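Local coordinates for biogenic amine-binding protein (Rhodnius prolixus, PDB 4GE1) that binds biogenic amines such as tryptamine in the pocket of a lipocalin barrel and probably sequesters serotonin and norepinephrine during blood feeding, at residues C5-F19 / Y112-C126. Numbering follows the deposited sequence.
Sequences CSTVDTVKDFNKDNF and YIDTDYSKYSVVHVC. With TSS (2-(1H-indol-3-yl)ethanamine), chain E.
C5 and C126 are joined covalently, SG to SG at 2.0 Å with chi3 of -83°, which ties the start of 5-19 to the end of strand 120-126. Beside the disulfide, one water accepts from S6 N and hydrogen-bonds to H124 NE2 at the edge of the imidazole, while V8 CG1 lies over a face of that ring, 4.2 Å from H124 CG. Imidazole suits this place, since it offers a polar edge and a flat face to a branched methyl.

Two backbone amides donate across the contact. V11 N donates to Y112 O at 2.8 Å, and beta-branching lets V11 set CG2 against the backbone, 3.4 Å from D114 CA, at the classic bulge where I113 and D114 both face V122. N15 N gives a nearly straight bond to Y117 OH at 3.0 Å; the long tyrosine reaches it from the hairpin turn. N15 also N-caps the short helix, its short side chain bringing OD1 within reach of N18 N.

F14, F19 and Y112 form an aromatic cluster. F19, with CG anti to the backbone N (chi1 -171°), turns its flat edge to the face of Y112 in a T-shaped pair, planes at 67°, and V123 CG2 covers the opposite face of Y112. T115 OG1 and S121 CB meet the edge of F19, and F14 CZ lies over one of its faces. Q139 hydrogen-bonds Y112 OH through NE2 and the tryptamine through OE1, and Y112 OH lies 3.8 Å from CZ2 of the tryptamine indole. F19 thus stands in the second shell of the pocket, and, as in other lipocalins, the short helix that carries it probably closes one end of the barrel.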
loop_
_atom_site.group_PDB
_atom_site.type_symbol
_atom_site.label_atom_id
_atom_site.label_comp_id
_atom_site.label_asym_id
_atom_site.label_seq_id
_atom_site.Cartn_x
_atom_site.Cartn_y
_atom_site.Cartn_z
ATOM N N CYS A 5 -7.119 9.926 12.393
ATOM C CA CYS A 5 -6.410 9.899 11.122
ATOM C C CYS A 5 -6.641 11.213 10.389
ATOM O O CYS A 5 -7.741 11.765 10.427
ATOM C CB CYS A 5 -6.904 8.732 10.266
ATOM S SG CYS A 5 -6.298 7.110 10.780
ATOM N N SER A 6 -5.603 11.722 9.735
ATOM C CA SER A 6 -5.743 12.928 8.932
ATOM C C SER A 6 -6.694 12.666 7.771
ATOM O O SER A 6 -6.768 11.549 7.259
ATOM C CB SER A 6 -4.381 13.380 8.396
ATOM O OG SER A 6 -3.506 13.745 9.448
ATOM N N THR A 7 -7.434 13.692 7.365
ATOM C CA THR A 7 -8.220 13.613 6.143
ATOM C C THR A 7 -7.427 14.293 5.039
ATOM O O THR A 7 -6.931 15.405 5.221
ATOM C CB THR A 7 -9.597 14.288 6.289
ATOM O OG1 THR A 7 -9.436 15.711 6.351
ATOM C CG2 THR A 7 -10.296 13.805 7.549
ATOM N N VAL A 8 -7.283 13.619 3.905
ATOM C CA VAL A 8 -6.547 14.186 2.783
ATOM C C VAL A 8 -7.396 14.142 1.518
ATOM O O VAL A 8 -8.202 13.225 1.333
ATOM C CB VAL A 8 -5.197 13.453 2.533
ATOM C CG1 VAL A 8 -4.452 13.224 3.842
ATOM C CG2 VAL A 8 -5.419 12.140 1.822
ATOM N N ASP A 9 -7.222 15.143 0.659
ATOM C CA ASP A 9 -7.900 15.175 -0.631
ATOM C C ASP A 9 -7.364 14.047 -1.505
ATOM O O ASP A 9 -6.180 13.717 -1.431
ATOM C CB ASP A 9 -7.696 16.520 -1.326
ATOM C CG ASP A 9 -8.212 17.690 -0.502
ATOM O OD1 ASP A 9 -8.966 17.456 0.468
ATOM O OD2 ASP A 9 -7.865 18.844 -0.830
ATOM N N THR A 10 -8.239 13.475 -2.330
ATOM C CA THR A 10 -7.945 12.261 -3.089
ATOM C C THR A 10 -8.268 12.430 -4.573
ATOM O O THR A 10 -8.904 13.406 -4.967
ATOM C CB THR A 10 -8.785 11.083 -2.575
ATOM O OG1 THR A 10 -10.173 11.440 -2.632
ATOM C CG2 THR A 10 -8.430 10.755 -1.142
ATOM N N VAL A 11 -7.843 11.458 -5.378
ATOM C CA VAL A 11 -8.037 11.490 -6.826
ATOM C C VAL A 11 -9.513 11.469 -7.194
ATOM O O VAL A 11 -10.269 10.633 -6.702
ATOM C CB VAL A 11 -7.378 10.273 -7.515
ATOM C CG1 VAL A 11 -7.369 10.461 -9.019
ATOM C CG2 VAL A 11 -5.973 10.051 -6.999
ATOM N N LYS A 12 -9.915 12.386 -8.068
ATOM C CA LYS A 12 -11.283 12.409 -8.574
ATOM C C LYS A 12 -11.424 11.454 -9.751
ATOM O O LYS A 12 -10.483 11.260 -10.518
ATOM C CB LYS A 12 -11.672 13.819 -9.014
ATOM C CG LYS A 12 -12.805 14.428 -8.208
ATOM C CD LYS A 12 -13.552 15.482 -9.012
ATOM C CE LYS A 12 -12.632 16.609 -9.461
ATOM N NZ LYS A 12 -13.387 17.683 -10.169
ATOM N N ASP A 13 -12.605 10.862 -9.893
ATOM C CA ASP A 13 -12.861 9.917 -10.979
ATOM C C ASP A 13 -11.838 8.773 -10.977
ATOM O O ASP A 13 -11.071 8.598 -11.925
ATOM C CB ASP A 13 -12.876 10.641 -12.326
ATOM C CG ASP A 13 -13.744 11.893 -12.303
ATOM O OD1 ASP A 13 -14.974 11.780 -12.511
ATOM O OD2 ASP A 13 -13.191 12.990 -12.075
ATOM N N PHE A 14 -11.845 8.001 -9.897
ATOM C CA PHE A 14 -10.920 6.887 -9.716
ATOM C C PHE A 14 -11.326 5.709 -10.597
ATOM O O PHE A 14 -12.425 5.165 -10.454
ATOM C CB PHE A 14 -10.917 6.475 -8.242
ATOM C CG PHE A 14 -9.706 5.682 -7.818
ATOM C CD1 PHE A 14 -8.429 6.201 -7.959
ATOM C CD2 PHE A 14 -9.854 4.437 -7.237
ATOM C CE1 PHE A 14 -7.312 5.478 -7.547
ATOM C CE2 PHE A 14 -8.740 3.706 -6.817
ATOM C CZ PHE A 14 -7.469 4.230 -6.974
ATOM N N ASN A 15 -10.448 5.329 -11.520
ATOM C CA ASN A 15 -10.703 4.183 -12.390
ATOM C C ASN A 15 -10.216 2.887 -11.743
ATOM O O ASN A 15 -9.046 2.518 -11.857
ATOM C CB ASN A 15 -10.045 4.379 -13.756
ATOM C CG ASN A 15 -10.508 3.350 -14.782
ATOM O OD1 ASN A 15 -10.661 2.166 -14.474
ATOM N ND2 ASN A 15 -10.746 3.806 -16.004
ATOM N N LYS A 16 -11.125 2.205 -11.056
ATOM C CA LYS A 16 -10.783 1.009 -10.306
ATOM C C LYS A 16 -10.216 -0.082 -11.206
ATOM O O LYS A 16 -9.215 -0.713 -10.874
ATOM C CB LYS A 16 -12.009 0.494 -9.552
ATOM C CG LYS A 16 -12.623 1.518 -8.608
ATOM C CD LYS A 16 -13.689 0.882 -7.732
ATOM C CE LYS A 16 -14.580 1.929 -7.099
ATOM N NZ LYS A 16 -15.259 2.765 -8.128
ATOM N N ASP A 17 -10.862 -0.294 -12.349
ATOM C CA ASP A 17 -10.440 -1.325 -13.287
ATOM C C ASP A 17 -8.971 -1.179 -13.670
ATOM O O ASP A 17 -8.244 -2.167 -13.731
ATOM C CB ASP A 17 -11.316 -1.294 -14.545
ATOM C CG ASP A 17 -12.756 -1.673 -14.264
ATOM O OD1 ASP A 17 -12.984 -2.581 -13.439
ATOM O OD2 ASP A 17 -13.664 -1.065 -14.870
ATOM N N ASN A 18 -8.543 0.055 -13.927
ATOM C CA ASN A 18 -7.171 0.332 -14.351
ATOM C C ASN A 18 -6.181 0.383 -13.194
ATOM O O ASN A 18 -4.968 0.368 -13.405
ATOM C CB ASN A 18 -7.094 1.657 -15.111
ATOM C CG ASN A 18 -7.770 1.600 -16.468
ATOM O OD1 ASN A 18 -7.929 0.531 -17.057
ATOM N ND2 ASN A 18 -8.163 2.762 -16.977
ATOM N N PHE A 19 -6.686 0.473 -11.971
ATOM C CA PHE A 19 -5.791 0.593 -10.830
ATOM C C PHE A 19 -5.546 -0.752 -10.156
ATOM O O PHE A 19 -4.398 -1.145 -9.933
ATOM C CB PHE A 19 -6.310 1.617 -9.816
ATOM C CG PHE A 19 -5.316 1.944 -8.728
ATOM C CD1 PHE A 19 -5.326 1.250 -7.529
ATOM C CD2 PHE A 19 -4.368 2.945 -8.908
ATOM C CE1 PHE A 19 -4.408 1.551 -6.523
ATOM C CE2 PHE A 19 -3.455 3.248 -7.914
ATOM C CZ PHE A 19 -3.473 2.548 -6.721
ATOM N N TYR A 112 -5.994 7.728 -1.871
ATOM C CA TYR A 112 -5.071 7.986 -2.968
ATOM C C TYR A 112 -5.038 9.466 -3.336
ATOM O O TYR A 112 -6.017 10.040 -3.819
ATOM C CB TYR A 112 -5.329 7.070 -4.177
ATOM C CG TYR A 112 -4.672 5.721 -3.992
ATOM C CD1 TYR A 112 -5.385 4.644 -3.488
ATOM C CD2 TYR A 112 -3.319 5.542 -4.263
ATOM C CE1 TYR A 112 -4.780 3.409 -3.291
ATOM C CE2 TYR A 112 -2.700 4.309 -4.067
ATOM C CZ TYR A 112 -3.439 3.246 -3.583
ATOM O OH TYR A 112 -2.843 2.021 -3.371
ATOM N N ILE A 113 -3.887 10.068 -3.063
ATOM C CA ILE A 113 -3.629 11.469 -3.327
ATOM C C ILE A 113 -3.492 11.737 -4.824
ATOM O O ILE A 113 -3.961 12.768 -5.324
ATOM C CB ILE A 113 -2.348 11.899 -2.597
ATOM C CG1 ILE A 113 -2.553 11.789 -1.087
ATOM C CG2 ILE A 113 -1.940 13.302 -2.998
ATOM C CD1 ILE A 113 -1.288 11.986 -0.282
ATOM N N ASP A 114 -2.860 10.799 -5.531
ATOM C CA ASP A 114 -2.645 10.911 -6.973
ATOM C C ASP A 114 -2.154 9.588 -7.578
ATOM O O ASP A 114 -1.585 8.745 -6.878
ATOM C CB ASP A 114 -1.641 12.025 -7.278
ATOM C CG ASP A 114 -1.574 12.370 -8.757
ATOM O OD1 ASP A 114 -2.590 12.192 -9.464
ATOM O OD2 ASP A 114 -0.506 12.832 -9.214
ATOM N N THR A 115 -2.373 9.419 -8.881
ATOM C CA THR A 115 -1.871 8.255 -9.611
ATOM C C THR A 115 -2.088 8.422 -11.110
ATOM O O THR A 115 -3.053 9.057 -11.538
ATOM C CB THR A 115 -2.569 6.959 -9.177
ATOM O OG1 THR A 115 -1.979 5.846 -9.861
ATOM C CG2 THR A 115 -4.057 7.020 -9.507
ATOM N N ASP A 116 -1.190 7.856 -11.908
ATOM C CA ASP A 116 -1.379 7.838 -13.352
ATOM C C ASP A 116 -1.690 6.413 -13.799
ATOM O O ASP A 116 -1.708 6.111 -14.994
ATOM C CB ASP A 116 -0.150 8.390 -14.079
ATOM C CG ASP A 116 1.054 7.472 -13.978
ATOM O OD1 ASP A 116 1.014 6.508 -13.180
ATOM O OD2 ASP A 116 2.047 7.725 -14.693
ATOM N N TYR A 117 -1.926 5.544 -12.818
ATOM C CA TYR A 117 -2.369 4.168 -13.060
ATOM C C TYR A 117 -1.273 3.211 -13.556
ATOM O O TYR A 117 -1.155 2.085 -13.058
ATOM C CB TYR A 117 -3.587 4.146 -13.999
ATOM C CG TYR A 117 -4.771 4.913 -13.448
ATOM C CD1 TYR A 117 -5.674 4.305 -12.584
ATOM C CD2 TYR A 117 -4.975 6.253 -13.776
ATOM C CE1 TYR A 117 -6.753 5.003 -12.069
ATOM C CE2 TYR A 117 -6.049 6.963 -13.260
ATOM C CZ TYR A 117 -6.934 6.331 -12.407
ATOM O OH TYR A 117 -8.003 7.020 -11.888
ATOM N N SER A 118 -0.476 3.652 -14.527
ATOM C CA SER A 118 0.489 2.758 -15.169
ATOM C C SER A 118 1.945 3.002 -14.758
ATOM O O SER A 118 2.853 2.354 -15.275
ATOM C CB SER A 118 0.335 2.781 -16.703
ATOM O OG SER A 118 0.626 4.054 -17.261
ATOM N N LYS A 119 2.166 3.923 -13.825
ATOM C CA LYS A 119 3.521 4.206 -13.357
ATOM C C LYS A 119 3.629 4.397 -11.847
ATOM O O LYS A 119 4.407 3.702 -11.185
ATOM C CB LYS A 119 4.102 5.425 -14.070
ATOM C CG LYS A 119 4.537 5.155 -15.494
ATOM C CD LYS A 119 5.167 6.384 -16.113
ATOM C CE LYS A 119 5.707 6.074 -17.494
ATOM N NZ LYS A 119 4.644 5.546 -18.393
ATOM N N TYR A 120 2.854 5.339 -11.312
ATOM C CA TYR A 120 3.000 5.742 -9.917
ATOM C C TYR A 120 1.664 5.988 -9.228
ATOM O O TYR A 120 0.659 6.286 -9.872
ATOM C CB TYR A 120 3.830 7.023 -9.832
ATOM C CG TYR A 120 3.031 8.273 -10.166
ATOM C CD1 TYR A 120 2.401 9.017 -9.165
ATOM C CD2 TYR A 120 2.895 8.701 -11.480
ATOM C CE1 TYR A 120 1.661 10.158 -9.472
ATOM C CE2 TYR A 120 2.160 9.839 -11.797
ATOM C CZ TYR A 120 1.545 10.563 -10.790
ATOM O OH TYR A 120 0.818 11.689 -11.106
ATOM N N SER A 121 1.670 5.875 -7.909
ATOM C CA SER A 121 0.554 6.327 -7.094
ATOM C C SER A 121 1.093 6.835 -5.766
ATOM O O SER A 121 2.135 6.388 -5.300
ATOM C CB SER A 121 -0.455 5.204 -6.865
ATOM O OG SER A 121 0.132 4.111 -6.185
ATOM N N VAL A 122 0.386 7.780 -5.166
ATOM C CA VAL A 122 0.786 8.317 -3.875
ATOM C C VAL A 122 -0.374 8.139 -2.902
ATOM O O VAL A 122 -1.513 8.488 -3.209
ATOM C CB VAL A 122 1.191 9.784 -4.000
ATOM C CG1 VAL A 122 1.590 10.345 -2.647
ATOM C CG2 VAL A 122 2.329 9.916 -5.013
ATOM N N VAL A 123 -0.096 7.562 -1.741
ATOM C CA VAL A 123 -1.178 7.126 -0.876
ATOM C C VAL A 123 -0.971 7.549 0.577
ATOM O O VAL A 123 0.156 7.720 1.036
ATOM C CB VAL A 123 -1.393 5.583 -0.975
ATOM C CG1 VAL A 123 -0.251 4.805 -0.288
ATOM C CG2 VAL A 123 -2.750 5.182 -0.415
ATOM N N HIS A 124 -2.079 7.747 1.281
ATOM C CA HIS A 124 -2.062 7.904 2.725
ATOM C C HIS A 124 -2.903 6.785 3.328
ATOM O O HIS A 124 -4.074 6.615 2.968
ATOM C CB HIS A 124 -2.617 9.275 3.128
ATOM C CG HIS A 124 -2.865 9.416 4.599
ATOM N ND1 HIS A 124 -4.098 9.202 5.169
ATOM C CD2 HIS A 124 -2.029 9.750 5.613
ATOM C CE1 HIS A 124 -4.016 9.399 6.477
ATOM N NE2 HIS A 124 -2.775 9.731 6.769
ATOM N N VAL A 125 -2.292 6.001 4.214
ATOM C CA VAL A 125 -2.981 4.903 4.881
ATOM C C VAL A 125 -2.961 5.105 6.383
ATOM O O VAL A 125 -1.925 5.442 6.953
ATOM C CB VAL A 125 -2.336 3.556 4.574
ATOM C CG1 VAL A 125 -3.191 2.427 5.145
ATOM C CG2 VAL A 125 -2.143 3.390 3.077
ATOM N N CYS A 126 -4.099 4.894 7.030
ATOM C CA CYS A 126 -4.173 5.132 8.466
ATOM C C CYS A 126 -5.194 4.254 9.177
ATOM O O CYS A 126 -6.243 3.936 8.629
ATOM C CB CYS A 126 -4.469 6.604 8.740
ATOM S SG CYS A 126 -4.286 7.032 10.464
HETATM N N1 TSS E . 0.043 -3.222 3.648
HETATM C CA TSS E . -0.364 -2.267 4.650
HETATM C CB TSS E . -0.060 -0.827 4.379
HETATM C CG TSS E . -0.184 -0.340 2.970
HETATM C CD1 TSS E . 0.856 0.038 2.132
HETATM N NE1 TSS E . 0.348 0.433 0.946
HETATM C CE2 TSS E . -1.027 0.313 0.974
HETATM C CD2 TSS E . -1.382 -0.157 2.213
HETATM C CZ2 TSS E . -2.021 0.580 -0.006
HETATM C CH2 TSS E . -3.365 0.377 0.294
HETATM C CZ3 TSS E . -3.727 -0.100 1.556
HETATM C CE3 TSS E . -2.746 -0.369 2.518
HETATM O O HOH W 1 -2.732 10.575 9.788
#